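Local coordinates for protein trehalose monomycolate exporter MmpL3 (PDB 7NVH) that probably exports trehalose monomycolate across the mycobacterial inner membrane, as a transporter of the RND permease superfamily, at residues A[67-72]-A[132-137]; A[71-76]-A[159-164]; A[79-84]-A[123-128]; A[99-104]-A[147-152]; A[106-111]-A[128-133]. All blocks are in the same frame, centred on the assembly; numbering follows the deposited sequence.

Contact 1: residues A[67-72]-A[132-137]; sequences GHIVAI and IPLKGD
Ile69 is the central side chain here, and it meets two partners in two different ways. Against Ile132 it crosses obliquely, branch point to branch point, with Ile69 CB 4.0 Å from Ile132 CB. Against Leu134 it crosses at about a right angle. There the tip does the touching: Ile69 CD1 lies 3.7 Å from Leu134 CD1. The shape of Ile69 makes this possible. Its CG1 is anti to the carbonyl carbon (chi1 -58°), and the chain then runs extended to CD1, while CG2 turns to the tip of Ile132. The CD1 of Ile132 also reaches Ala71 CB, at 4.2 Å.

His68 comes in beside Leu134 at a slant. The ring turns an edge to the other segment. Leu134 N lies in the ring plane at that edge, 3.6 Å from His68 CD2. No hydrogen bond is formed there. The one bond between the segments is from Ile132 N to Ile69 O, 2.9 Å, and the donor sits above the carbonyl plane.

All five touching residues are buried. The contact lies where strands 70-74 and 127-131 meet the loops at their ends, in the periplasmic part of this transporter. Helix 139-147 packs on His68, Ile69 and Leu134 through Ile142 and Tyr146. Helix 166-174 adds Leu166 and Gln167 beside His68. On the other edge of strand 70-74 runs strand 162-164, bonded through Val70 and Ala164.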
# COMPACT_ATOMS: atom_id res chain seq x y z
N GLY A 67 -6.67 -13.00 -23.92
CA GLY A 67 -6.37 -11.61 -23.68
C GLY A 67 -4.97 -11.34 -23.16
O GLY A 67 -4.70 -10.22 -22.72
N HIS A 68 -4.08 -12.34 -23.20
CA HIS A 68 -2.73 -12.14 -22.68
C HIS A 68 -1.99 -11.06 -23.47
O HIS A 68 -1.47 -10.10 -22.89
CB HIS A 68 -1.96 -13.45 -22.73
CG HIS A 68 -2.33 -14.41 -21.64
ND1 HIS A 68 -3.16 -14.07 -20.61
CD2 HIS A 68 -1.97 -15.70 -21.43
CE1 HIS A 68 -3.31 -15.11 -19.80
NE2 HIS A 68 -2.59 -16.11 -20.28
N ILE A 69 -1.94 -11.21 -24.79
CA ILE A 69 -1.28 -10.25 -25.67
C ILE A 69 -2.15 -10.06 -26.90
O ILE A 69 -2.56 -11.04 -27.53
CB ILE A 69 0.13 -10.72 -26.09
CG1 ILE A 69 1.02 -10.96 -24.87
CG2 ILE A 69 0.77 -9.70 -27.01
CD1 ILE A 69 2.35 -11.56 -25.23
N VAL A 70 -2.43 -8.81 -27.24
CA VAL A 70 -2.99 -8.46 -28.54
C VAL A 70 -2.05 -7.45 -29.19
O VAL A 70 -1.69 -6.44 -28.57
CB VAL A 70 -4.42 -7.91 -28.43
CG1 VAL A 70 -5.36 -9.01 -27.97
CG2 VAL A 70 -4.50 -6.75 -27.46
N ALA A 71 -1.62 -7.74 -30.41
CA ALA A 71 -0.64 -6.93 -31.12
C ALA A 71 -1.33 -6.30 -32.32
O ALA A 71 -1.72 -7.00 -33.25
CB ALA A 71 0.55 -7.77 -31.54
N ILE A 72 -1.46 -4.98 -32.31
CA ILE A 72 -2.23 -4.26 -33.31
C ILE A 72 -1.31 -3.89 -34.46
O ILE A 72 -0.31 -3.19 -34.28
CB ILE A 72 -2.87 -3.00 -32.71
CG1 ILE A 72 -3.87 -3.38 -31.62
CG2 ILE A 72 -3.58 -2.22 -33.79
CD1 ILE A 72 -4.35 -2.21 -30.82
N ILE A 132 -1.79 -13.49 -28.91
CA ILE A 132 -0.70 -14.41 -28.62
C ILE A 132 -0.92 -15.02 -27.24
O ILE A 132 -0.70 -14.34 -26.22
CB ILE A 132 0.67 -13.72 -28.71
CG1 ILE A 132 0.97 -13.27 -30.14
CG2 ILE A 132 1.77 -14.65 -28.23
CD1 ILE A 132 0.55 -11.86 -30.44
N PRO A 133 -1.36 -16.27 -27.15
CA PRO A 133 -1.40 -16.94 -25.84
C PRO A 133 0.00 -17.20 -25.32
O PRO A 133 0.95 -17.40 -26.08
CB PRO A 133 -2.13 -18.25 -26.14
CG PRO A 133 -2.89 -17.97 -27.40
CD PRO A 133 -2.00 -17.08 -28.19
N LEU A 134 0.13 -17.19 -24.00
CA LEU A 134 1.40 -17.40 -23.33
C LEU A 134 1.34 -18.64 -22.46
O LEU A 134 0.36 -18.85 -21.74
CB LEU A 134 1.78 -16.19 -22.49
CG LEU A 134 2.21 -14.93 -23.24
CD1 LEU A 134 2.30 -13.78 -22.28
CD2 LEU A 134 3.53 -15.15 -23.94
N LYS A 135 2.39 -19.45 -22.51
CA LYS A 135 2.47 -20.63 -21.67
C LYS A 135 2.66 -20.22 -20.21
O LYS A 135 3.24 -19.18 -19.90
CB LYS A 135 3.61 -21.53 -22.11
CG LYS A 135 3.22 -22.54 -23.17
CD LYS A 135 4.40 -23.41 -23.55
CE LYS A 135 4.08 -24.24 -24.78
NZ LYS A 135 4.85 -23.78 -25.97
N GLY A 136 2.16 -21.06 -19.31
CA GLY A 136 2.26 -20.80 -17.89
C GLY A 136 0.97 -21.11 -17.16
O GLY A 136 -0.10 -20.65 -17.54
N ASP A 137 1.07 -21.91 -16.09
CA ASP A 137 -0.09 -22.31 -15.31
C ASP A 137 -0.32 -21.41 -14.11
O ASP A 137 -1.27 -21.64 -13.35
CB ASP A 137 0.07 -23.76 -14.85
CG ASP A 137 0.30 -24.71 -16.01
OD1 ASP A 137 -0.69 -25.11 -16.66
OD2 ASP A 137 1.47 -25.05 -16.28

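Contact 2: residues A[71-76]-A[159-164]; sequences AIFQAP and GTVKLA
The strands 71-74 and 162-164 run antiparallel, with 153° between their directions and 4.7 Å between their axes. Ile72 and Lys162 form a hydrogen-bonded pair. Its two bonds are unequal: Ile72 N to Lys162 O is 2.8 Å and nearly straight (174°), while Lys162 N to Ile72 O is 3.3 Å. Both donors lie in the plane of the carbonyl they meet. Ala71 and Leu163 form the next, non-hydrogen-bonded pair.

Val161 carries the side-chain contact. Its CG2 is anti to the backbone N, and this methyl sits over one face of the Phe73 ring, offset toward the ring's rim. The CH-pi distance from Val161 CG2 to the Phe73 ring centroid is 3.8 Å. The same methyl touches Ala71 CB at 3.6 Å. Leu163 CD2 closes on Ala71 CB from farther along the strand, 4.1 Å away. Beside Ile72, the Lys162 chain is bent, and its NZ makes a weak bond back to Thr160 O. Phe73 links this apolar group to Trp86, Val90 and Leu94 of helix 84-94.

The chemistry is divided. Lys162 and Gln74 make a partly exposed polar side. Backbone bonds set the register, while apolar contacts fill one face.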
# COMPACT_ATOMS: atom_id res chain seq x y z
N ALA A 71 -1.62 -7.74 -30.41
CA ALA A 71 -0.64 -6.93 -31.12
C ALA A 71 -1.33 -6.30 -32.32
O ALA A 71 -1.72 -7.00 -33.25
CB ALA A 71 0.55 -7.77 -31.54
N ILE A 72 -1.46 -4.98 -32.31
CA ILE A 72 -2.23 -4.26 -33.31
C ILE A 72 -1.31 -3.89 -34.46
O ILE A 72 -0.31 -3.19 -34.28
CB ILE A 72 -2.87 -3.00 -32.71
CG1 ILE A 72 -3.87 -3.38 -31.62
CG2 ILE A 72 -3.58 -2.22 -33.79
CD1 ILE A 72 -4.35 -2.21 -30.82
N PHE A 73 -1.64 -4.37 -35.66
CA PHE A 73 -0.85 -4.11 -36.85
C PHE A 73 -1.55 -3.08 -37.73
O PHE A 73 -2.78 -3.07 -37.83
CB PHE A 73 -0.61 -5.40 -37.63
CG PHE A 73 0.30 -6.36 -36.92
CD1 PHE A 73 -0.21 -7.37 -36.14
CD2 PHE A 73 1.67 -6.24 -37.04
CE1 PHE A 73 0.63 -8.25 -35.49
CE2 PHE A 73 2.51 -7.11 -36.39
CZ PHE A 73 1.99 -8.12 -35.61
N GLN A 74 -0.76 -2.22 -38.36
CA GLN A 74 -1.27 -1.11 -39.15
C GLN A 74 -0.83 -1.25 -40.60
O GLN A 74 0.26 -1.74 -40.88
CB GLN A 74 -0.79 0.23 -38.57
CG GLN A 74 -1.08 1.44 -39.43
CD GLN A 74 -1.17 2.72 -38.63
OE1 GLN A 74 -0.81 2.76 -37.46
NE2 GLN A 74 -1.67 3.78 -39.26
N ALA A 75 -1.70 -0.81 -41.51
CA ALA A 75 -1.45 -0.95 -42.93
C ALA A 75 -0.25 -0.11 -43.36
O ALA A 75 0.15 0.82 -42.66
CB ALA A 75 -2.70 -0.54 -43.71
N PRO A 76 0.35 -0.42 -44.52
CA PRO A 76 1.59 0.25 -44.94
C PRO A 76 1.38 1.68 -45.44
O PRO A 76 1.84 2.06 -46.52
CB PRO A 76 2.10 -0.67 -46.06
CG PRO A 76 1.47 -1.96 -45.83
CD PRO A 76 0.13 -1.67 -45.27
N GLY A 159 8.99 -2.30 -35.45
CA GLY A 159 8.66 -1.37 -34.40
C GLY A 159 7.30 -0.72 -34.53
O GLY A 159 6.91 0.04 -33.64
N THR A 160 6.57 -1.01 -35.61
CA THR A 160 5.26 -0.40 -35.82
C THR A 160 4.20 -1.03 -34.93
O THR A 160 3.21 -0.36 -34.60
CB THR A 160 4.87 -0.53 -37.29
OG1 THR A 160 5.96 -0.12 -38.12
CG2 THR A 160 3.66 0.34 -37.60
N VAL A 161 4.37 -2.29 -34.54
CA VAL A 161 3.33 -3.00 -33.81
C VAL A 161 3.09 -2.33 -32.45
O VAL A 161 4.00 -1.74 -31.85
CB VAL A 161 3.71 -4.48 -33.64
CG1 VAL A 161 4.78 -4.65 -32.57
CG2 VAL A 161 2.49 -5.30 -33.30
N LYS A 162 1.85 -2.41 -31.98
CA LYS A 162 1.46 -1.87 -30.69
C LYS A 162 0.89 -3.00 -29.84
O LYS A 162 -0.08 -3.65 -30.24
CB LYS A 162 0.43 -0.75 -30.84
CG LYS A 162 0.32 -0.20 -32.25
CD LYS A 162 0.14 1.31 -32.24
CE LYS A 162 0.56 1.92 -33.56
NZ LYS A 162 1.92 2.50 -33.50
N LEU A 163 1.50 -3.23 -28.69
CA LEU A 163 1.10 -4.32 -27.81
C LEU A 163 0.10 -3.84 -26.78
O LEU A 163 0.23 -2.75 -26.21
CB LEU A 163 2.32 -4.93 -27.12
CG LEU A 163 3.57 -5.07 -27.99
CD1 LEU A 163 4.73 -5.56 -27.15
CD2 LEU A 163 3.31 -6.01 -29.15
N ALA A 164 -0.91 -4.67 -26.53
CA ALA A 164 -1.91 -4.41 -25.51
C ALA A 164 -2.38 -5.74 -24.96
O ALA A 164 -1.99 -6.81 -25.44
CB ALA A 164 -3.09 -3.61 -26.07

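Contact 3: residues A[79-84]-A[123-128]; sequences KTVDDP and ADKKYT
Lys125 O is the main acceptor of this contact. It takes a hydrogen bond from Val81 N, 3.2 Å long and bent to 148° at the hydrogen. The donor stands well above the carbonyl plane. Thr80 CA adds a CA-H...O contact to Lys125 O at 3.2 Å.

The charged ends meet nearby. Lys125 is bent at chi2 and chi4, and this brings its NZ to Asp82 OD2 in a long salt bridge of 3.5 Å. Both partners are also bonded to the hydroxyl of Tyr111, through Asp82 OD1 and Lys125 NZ, so three polar groups hold one another. Thr128 OG1 is satisfied by Met120 O, and Asp124 OD1 by Thr122.

The apolar part is formed by Val81. Its CG1 meets Thr128 CG2 at 3.6 Å, and Val81 CG2 lies 3.9 Å from Lys125 CB.

Residues 80 to 83 form a type I beta turn, whose bond from Asp83 N to Thr80 O is weak. Asp83, which ends the turn, is also the N-cap of helix 84-94, with OD1 making a weak bond to Ala85 N. This is a helix-entry turn docked on the residues leading into strand 127-131, at the strand-to-helix connection of an alpha/beta domain of the MmpL (RND) type.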
# COMPACT_ATOMS: atom_id res chain seq x y z
N LYS A 79 -2.49 1.62 -47.69
CA LYS A 79 -2.81 0.28 -48.16
C LYS A 79 -3.83 -0.32 -47.20
O LYS A 79 -4.26 0.32 -46.24
CB LYS A 79 -1.55 -0.59 -48.27
CG LYS A 79 -0.91 -0.60 -49.64
CD LYS A 79 0.42 -1.34 -49.61
CE LYS A 79 1.32 -0.90 -50.75
NZ LYS A 79 0.53 -0.60 -51.99
N THR A 80 -4.21 -1.56 -47.47
CA THR A 80 -5.10 -2.31 -46.60
C THR A 80 -4.34 -3.44 -45.93
O THR A 80 -3.21 -3.77 -46.31
CB THR A 80 -6.30 -2.86 -47.38
OG1 THR A 80 -5.85 -3.41 -48.62
CG2 THR A 80 -7.31 -1.75 -47.66
N VAL A 81 -4.96 -4.04 -44.91
CA VAL A 81 -4.36 -5.20 -44.27
C VAL A 81 -4.47 -6.45 -45.11
O VAL A 81 -3.83 -7.46 -44.79
CB VAL A 81 -4.97 -5.46 -42.88
CG1 VAL A 81 -4.53 -4.40 -41.90
CG2 VAL A 81 -6.48 -5.51 -42.98
N ASP A 82 -5.26 -6.41 -46.18
CA ASP A 82 -5.39 -7.53 -47.10
C ASP A 82 -4.33 -7.50 -48.19
O ASP A 82 -4.52 -8.14 -49.23
CB ASP A 82 -6.78 -7.53 -47.73
CG ASP A 82 -7.80 -8.24 -46.87
OD1 ASP A 82 -7.49 -8.52 -45.69
OD2 ASP A 82 -8.91 -8.52 -47.36
N ASP A 83 -3.25 -6.78 -47.99
CA ASP A 83 -2.19 -6.71 -49.00
C ASP A 83 -1.53 -8.08 -49.12
O ASP A 83 -1.11 -8.65 -48.11
CB ASP A 83 -1.16 -5.65 -48.61
CG ASP A 83 -0.18 -5.36 -49.73
OD1 ASP A 83 -0.28 -5.97 -50.81
OD2 ASP A 83 0.71 -4.51 -49.53
N PRO A 84 -1.44 -8.64 -50.33
CA PRO A 84 -0.77 -9.94 -50.47
C PRO A 84 0.63 -9.99 -49.90
O PRO A 84 1.03 -11.01 -49.33
CB PRO A 84 -0.75 -10.16 -51.99
CG PRO A 84 -1.82 -9.28 -52.54
CD PRO A 84 -2.26 -8.29 -51.50
N ALA A 123 -13.45 -2.26 -40.20
CA ALA A 123 -14.30 -2.28 -41.38
C ALA A 123 -13.62 -1.65 -42.59
O ALA A 123 -13.90 -2.04 -43.73
CB ALA A 123 -15.62 -1.56 -41.09
N ASP A 124 -12.74 -0.69 -42.37
CA ASP A 124 -12.00 -0.09 -43.48
C ASP A 124 -10.76 -0.88 -43.85
O ASP A 124 -10.07 -0.52 -44.81
CB ASP A 124 -11.61 1.35 -43.14
CG ASP A 124 -10.96 1.49 -41.79
OD1 ASP A 124 -10.92 0.48 -41.05
OD2 ASP A 124 -10.50 2.59 -41.45
N LYS A 125 -10.46 -1.96 -43.11
CA LYS A 125 -9.30 -2.81 -43.37
C LYS A 125 -8.01 -1.99 -43.34
O LYS A 125 -7.27 -1.91 -44.33
CB LYS A 125 -9.44 -3.56 -44.69
CG LYS A 125 -10.56 -4.58 -44.73
CD LYS A 125 -10.50 -5.51 -43.54
CE LYS A 125 -11.37 -6.72 -43.77
NZ LYS A 125 -11.30 -7.16 -45.19
N LYS A 126 -7.75 -1.36 -42.20
CA LYS A 126 -6.49 -0.66 -42.01
C LYS A 126 -5.88 -0.90 -40.64
O LYS A 126 -4.78 -0.42 -40.38
CB LYS A 126 -6.67 0.85 -42.23
CG LYS A 126 -6.74 1.23 -43.70
CD LYS A 126 -6.79 2.72 -43.89
CE LYS A 126 -6.84 3.06 -45.37
NZ LYS A 126 -8.05 2.49 -46.01
N TYR A 127 -6.55 -1.63 -39.76
CA TYR A 127 -5.98 -2.06 -38.50
C TYR A 127 -6.40 -3.50 -38.26
O TYR A 127 -7.53 -3.88 -38.57
CB TYR A 127 -6.46 -1.18 -37.34
CG TYR A 127 -5.65 0.08 -37.13
CD1 TYR A 127 -4.73 0.18 -36.11
CD2 TYR A 127 -5.84 1.18 -37.96
CE1 TYR A 127 -4.00 1.33 -35.92
CE2 TYR A 127 -5.11 2.33 -37.77
CZ TYR A 127 -4.20 2.40 -36.75
OH TYR A 127 -3.47 3.55 -36.56
N THR A 128 -5.49 -4.30 -37.72
CA THR A 128 -5.80 -5.67 -37.37
C THR A 128 -4.93 -6.08 -36.20
O THR A 128 -3.89 -5.47 -35.93
CB THR A 128 -5.58 -6.62 -38.56
OG1 THR A 128 -5.86 -7.96 -38.15
CG2 THR A 128 -4.14 -6.54 -39.03

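Contact 4: residues A[99-104]-A[147-152]; sequences QDHPDQ and KAIAPD
A histidine-carboxylate hydrogen bond is the striking feature of this small surface contact. His101 NE2 donates to Asp152 OD2 at 3.3 Å, with 154° at the hydrogen. The acceptor lies close to the ring plane, so the bond leaves the imidazole edge in the usual direction. The carboxylate is turned differently. Its plane is 68° from that of the ring, and OD2 is met from above the carboxylate plane. The bond is thus long and well aimed on one side only.

The other end of the ring touches Ile149. Its methyl CG2 is 3.4 Å from His101 ND1, approaching obliquely. That methyl is placed by the first torsion of Ile149: CG1 takes the crowded position between N and the carbonyl carbon (chi1 70°), and CG2 points toward segment 99-104.

Gln104 meets the same methyl from another side. Gln104 CB lies 3.7 Å from Ile149 CG2, and the two side chains slide past each other in opposite directions. The chain of Gln104 bends at chi2, which carries its amide back over the methyl. Gln104 NE2 ends 3.9 Å from Ala148 CB. Phe97 packs on both His101 and Ile149, and Ile149 also meets Val105 and Leu134.

The loop 99-104 is thereby joined to the start of helix 150-153. Asp152 OD1 has a long, weak ion pair with Arg155, so its charge may be partly offset there as well. The nearby carboxylate would probably stabilise a protonated His101.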
# COMPACT_ATOMS: atom_id res chain seq x y z
N GLN A 99 7.97 -19.95 -33.03
CA GLN A 99 8.89 -21.08 -33.00
C GLN A 99 10.28 -20.72 -32.48
O GLN A 99 11.05 -21.63 -32.17
CB GLN A 99 9.02 -21.70 -34.39
CG GLN A 99 10.05 -21.02 -35.27
CD GLN A 99 10.17 -21.66 -36.63
OE1 GLN A 99 9.45 -22.61 -36.94
NE2 GLN A 99 11.07 -21.15 -37.45
N ASP A 100 10.62 -19.44 -32.39
CA ASP A 100 11.87 -19.03 -31.76
C ASP A 100 11.69 -18.68 -30.30
O ASP A 100 12.67 -18.31 -29.64
CB ASP A 100 12.49 -17.85 -32.51
CG ASP A 100 13.26 -18.29 -33.75
OD1 ASP A 100 13.81 -19.40 -33.73
OD2 ASP A 100 13.32 -17.51 -34.72
N HIS A 101 10.47 -18.77 -29.78
CA HIS A 101 10.21 -18.70 -28.34
C HIS A 101 9.22 -19.80 -27.97
O HIS A 101 8.10 -19.52 -27.53
CB HIS A 101 9.69 -17.32 -27.94
CG HIS A 101 10.65 -16.21 -28.22
ND1 HIS A 101 11.36 -15.58 -27.22
CD2 HIS A 101 11.02 -15.62 -29.38
CE1 HIS A 101 12.13 -14.64 -27.75
NE2 HIS A 101 11.94 -14.65 -29.06
N PRO A 102 9.60 -21.07 -28.14
CA PRO A 102 8.64 -22.15 -27.92
C PRO A 102 8.27 -22.36 -26.47
O PRO A 102 7.24 -22.97 -26.19
CB PRO A 102 9.35 -23.38 -28.50
CG PRO A 102 10.65 -22.89 -29.08
CD PRO A 102 10.95 -21.59 -28.40
N ASP A 103 9.09 -21.87 -25.54
CA ASP A 103 8.84 -22.06 -24.12
C ASP A 103 7.93 -21.00 -23.53
O ASP A 103 7.54 -21.12 -22.36
CB ASP A 103 10.17 -22.09 -23.35
CG ASP A 103 10.94 -23.37 -23.56
OD1 ASP A 103 10.35 -24.35 -24.07
OD2 ASP A 103 12.14 -23.41 -23.22
N GLN A 104 7.59 -19.96 -24.29
CA GLN A 104 6.74 -18.89 -23.79
C GLN A 104 5.49 -18.66 -24.63
O GLN A 104 4.46 -18.27 -24.08
CB GLN A 104 7.52 -17.58 -23.71
CG GLN A 104 8.51 -17.52 -22.56
CD GLN A 104 9.90 -17.94 -22.98
OE1 GLN A 104 10.20 -18.06 -24.16
NE2 GLN A 104 10.77 -18.16 -22.00
N LYS A 147 7.63 -11.20 -19.92
CA LYS A 147 8.81 -10.35 -19.78
C LYS A 147 10.00 -10.92 -20.54
O LYS A 147 10.85 -10.16 -21.02
CB LYS A 147 9.16 -10.18 -18.30
CG LYS A 147 8.38 -9.09 -17.60
CD LYS A 147 8.80 -8.96 -16.15
CE LYS A 147 7.65 -8.49 -15.28
NZ LYS A 147 8.08 -7.47 -14.29
N ALA A 148 10.08 -12.24 -20.65
CA ALA A 148 11.17 -12.87 -21.38
C ALA A 148 11.09 -12.65 -22.89
O ALA A 148 12.09 -12.88 -23.58
CB ALA A 148 11.22 -14.36 -21.08
N ILE A 149 9.94 -12.23 -23.42
CA ILE A 149 9.77 -12.05 -24.86
C ILE A 149 9.38 -10.64 -25.25
O ILE A 149 9.35 -10.33 -26.45
CB ILE A 149 8.74 -13.05 -25.43
CG1 ILE A 149 7.34 -12.68 -24.96
CG2 ILE A 149 9.08 -14.46 -25.03
CD1 ILE A 149 6.25 -13.40 -25.70
N ALA A 150 9.07 -9.76 -24.29
CA ALA A 150 8.60 -8.42 -24.63
C ALA A 150 9.60 -7.62 -25.45
O ALA A 150 9.18 -7.01 -26.45
CB ALA A 150 8.20 -7.68 -23.35
N PRO A 151 10.89 -7.54 -25.10
CA PRO A 151 11.81 -6.76 -25.95
C PRO A 151 11.89 -7.26 -27.38
O PRO A 151 12.06 -6.44 -28.29
CB PRO A 151 13.16 -6.91 -25.23
CG PRO A 151 13.00 -8.09 -24.33
CD PRO A 151 11.58 -8.04 -23.90
N ASP A 152 11.77 -8.56 -27.61
CA ASP A 152 11.80 -9.10 -28.96
C ASP A 152 10.44 -9.10 -29.63
O ASP A 152 10.36 -9.26 -30.85
CB ASP A 152 12.37 -10.52 -28.94
CG ASP A 152 12.99 -10.93 -30.26
OD1 ASP A 152 12.97 -10.11 -31.21
OD2 ASP A 152 13.50 -12.06 -30.36

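Contact 5: residues A[106-111]-A[128-133]; sequences LGWAGY and TFVSIP
The close part of this contact is the backbone ladder between Ala109 and Ser131. Ser131 N gives an almost straight bond to Ala109 O, 3.0 Å and 178°. Ala109 N returns one to Ser131 O at 3.1 Å. Gly110, with no side chain, lies close against Val130: its CA is 3.7 Å from Val130 CG1.

The buried face carries Trp108 and Val130. Trp108 has CG in the crowded position between N and the carbonyl carbon (chi1 70°). This lays the indole along the strand, with its six-membered ring edge toward Val130. Val130 CG1 lies near the indole plane, at its edge, 3.7 Å from Trp108 CE3. Val91 and Leu94 of helix 84-94 pack on the indole, and Arg113 makes a cation-pi contact with it.

The short strand 109-110 is an outermost strand of the antiparallel four-stranded sheet, whose order is 109-110, 127-131, 70-74, 162-164. Helices are laid against this sheet, as in the alpha/beta porter subdomains of RND transporters.

Toward Leu106 the segments stay close at Pro133, though the residues are partly exposed. Leu106 N bonds to Pro133 O at 2.9 Å, from above the carbonyl plane. The side chains of Leu106 and Pro133 cross at about a right angle, with Leu106 CB 3.7 Å from Pro133 CB. Gly107 O faces Pro133 CD. The looser side belongs to Ala109, which is exposed, and to the Tyr111 end. There Tyr111 CB brushes Thr128 OG1, which is bonded to Met120 O, while the Tyr111 ring leads away to Asp82 and Lys125.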
# COMPACT_ATOMS: atom_id res chain seq x y z
N LEU A 106 2.41 -19.84 -26.71
CA LEU A 106 1.55 -20.99 -26.98
C LEU A 106 1.10 -21.03 -28.43
O LEU A 106 1.04 -22.10 -29.04
CB LEU A 106 0.34 -20.96 -26.04
CG LEU A 106 -0.53 -22.22 -25.99
CD1 LEU A 106 0.24 -23.37 -25.36
CD2 LEU A 106 -1.81 -21.94 -25.23
N GLY A 107 0.80 -19.87 -29.00
CA GLY A 107 0.35 -19.81 -30.38
C GLY A 107 0.01 -18.39 -30.76
O GLY A 107 0.44 -17.44 -30.10
N TRP A 108 -0.74 -18.25 -31.85
CA TRP A 108 -1.29 -16.95 -32.23
C TRP A 108 -2.43 -17.17 -33.20
O TRP A 108 -2.32 -17.97 -34.13
CB TRP A 108 -0.22 -16.04 -32.85
CG TRP A 108 0.26 -16.46 -34.20
CD1 TRP A 108 1.20 -17.40 -34.48
CD2 TRP A 108 -0.18 -15.93 -35.45
NE1 TRP A 108 1.37 -17.50 -35.84
CE2 TRP A 108 0.54 -16.61 -36.46
CE3 TRP A 108 -1.10 -14.96 -35.83
CZ2 TRP A 108 0.36 -16.34 -37.81
CZ3 TRP A 108 -1.28 -14.70 -37.17
CH2 TRP A 108 -0.55 -15.38 -38.15
N ALA A 109 -3.54 -16.46 -32.97
CA ALA A 109 -4.71 -16.54 -33.83
C ALA A 109 -5.16 -15.13 -34.17
O ALA A 109 -5.33 -14.29 -33.28
CB ALA A 109 -5.84 -17.31 -33.15
N GLY A 110 -5.36 -14.87 -35.46
CA GLY A 110 -5.76 -13.55 -35.90
C GLY A 110 -6.37 -13.59 -37.28
O GLY A 110 -6.48 -14.65 -37.91
N TYR A 111 -6.77 -12.41 -37.76
CA TYR A 111 -7.34 -12.30 -39.09
C TYR A 111 -6.32 -12.64 -40.17
O TYR A 111 -6.69 -13.24 -41.19
CB TYR A 111 -7.89 -10.89 -39.31
CG TYR A 111 -8.43 -10.66 -40.70
CD1 TYR A 111 -9.72 -11.03 -41.04
CD2 TYR A 111 -7.65 -10.05 -41.67
CE1 TYR A 111 -10.21 -10.82 -42.30
CE2 TYR A 111 -8.14 -9.84 -42.94
CZ TYR A 111 -9.42 -10.22 -43.25
OH TYR A 111 -9.91 -10.01 -44.52
N THR A 128 -5.49 -4.30 -37.72
CA THR A 128 -5.80 -5.67 -37.37
C THR A 128 -4.93 -6.08 -36.20
O THR A 128 -3.89 -5.47 -35.93
CB THR A 128 -5.58 -6.62 -38.56
OG1 THR A 128 -5.86 -7.96 -38.15
CG2 THR A 128 -4.14 -6.54 -39.03
N PHE A 129 -5.37 -7.11 -35.49
CA PHE A 129 -4.63 -7.58 -34.33
C PHE A 129 -4.66 -9.10 -34.28
O PHE A 129 -5.57 -9.73 -34.83
CB PHE A 129 -5.18 -6.99 -33.02
CG PHE A 129 -6.44 -7.66 -32.54
CD1 PHE A 129 -6.41 -8.47 -31.42
CD2 PHE A 129 -7.64 -7.45 -33.19
CE1 PHE A 129 -7.56 -9.07 -30.97
CE2 PHE A 129 -8.79 -8.05 -32.73
CZ PHE A 129 -8.75 -8.86 -31.63
N VAL A 130 -3.66 -9.67 -33.63
CA VAL A 130 -3.59 -11.10 -33.38
C VAL A 130 -3.41 -11.30 -31.89
O VAL A 130 -2.84 -10.45 -31.19
CB VAL A 130 -2.44 -11.78 -34.16
CG1 VAL A 130 -2.63 -11.59 -35.65
CG2 VAL A 130 -1.10 -11.22 -33.73
N SER A 131 -3.91 -12.42 -31.39
CA SER A 131 -3.84 -12.75 -29.98
C SER A 131 -2.75 -13.79 -29.78
O SER A 131 -2.78 -14.85 -30.41
CB SER A 131 -5.18 -13.28 -29.47
OG SER A 131 -5.12 -13.56 -28.09
N ILE A 132 -1.79 -13.49 -28.91
CA ILE A 132 -0.70 -14.41 -28.62
C ILE A 132 -0.92 -15.02 -27.24
O ILE A 132 -0.70 -14.34 -26.22
CB ILE A 132 0.67 -13.72 -28.71
CG1 ILE A 132 0.97 -13.27 -30.14
CG2 ILE A 132 1.77 -14.65 -28.23
CD1 ILE A 132 0.55 -11.86 -30.44
N PRO A 133 -1.36 -16.27 -27.15
CA PRO A 133 -1.40 -16.94 -25.84
C PRO A 133 0.00 -17.20 -25.32
O PRO A 133 0.95 -17.40 -26.08
CB PRO A 133 -2.13 -18.25 -26.14
CG PRO A 133 -2.89 -17.97 -27.40
CD PRO A 133 -2.00 -17.08 -28.19

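How the contacts relate
Contacts 1, 2, 3 and 5 all reach one antiparallel sheet. Contact 1 and contact 2 share Ala71 and Ile72, and use both edges of strand 70-74. Contacts 1 and 5 share Ile132 and Pro133, with centres 8 Å apart. Contact 3 meets contact 5 at Thr128 and through the Tyr111 hydroxyl, where Asp82 OD1 to Tyr111 OH is 3.1 Å. Contact 4 joins contact 1 by Lys135 N to Gln104 O, 2.9 Å. Contacts 3 and 4 do not touch; their nearest atoms are about 16 Å apart. Bound lauryl maltose neopentyl glycol touches Gly67 in contact 1. In contact 5 the side chain of Phe129 is about 6 Å from a bound lauryl maltose neopentyl glycol.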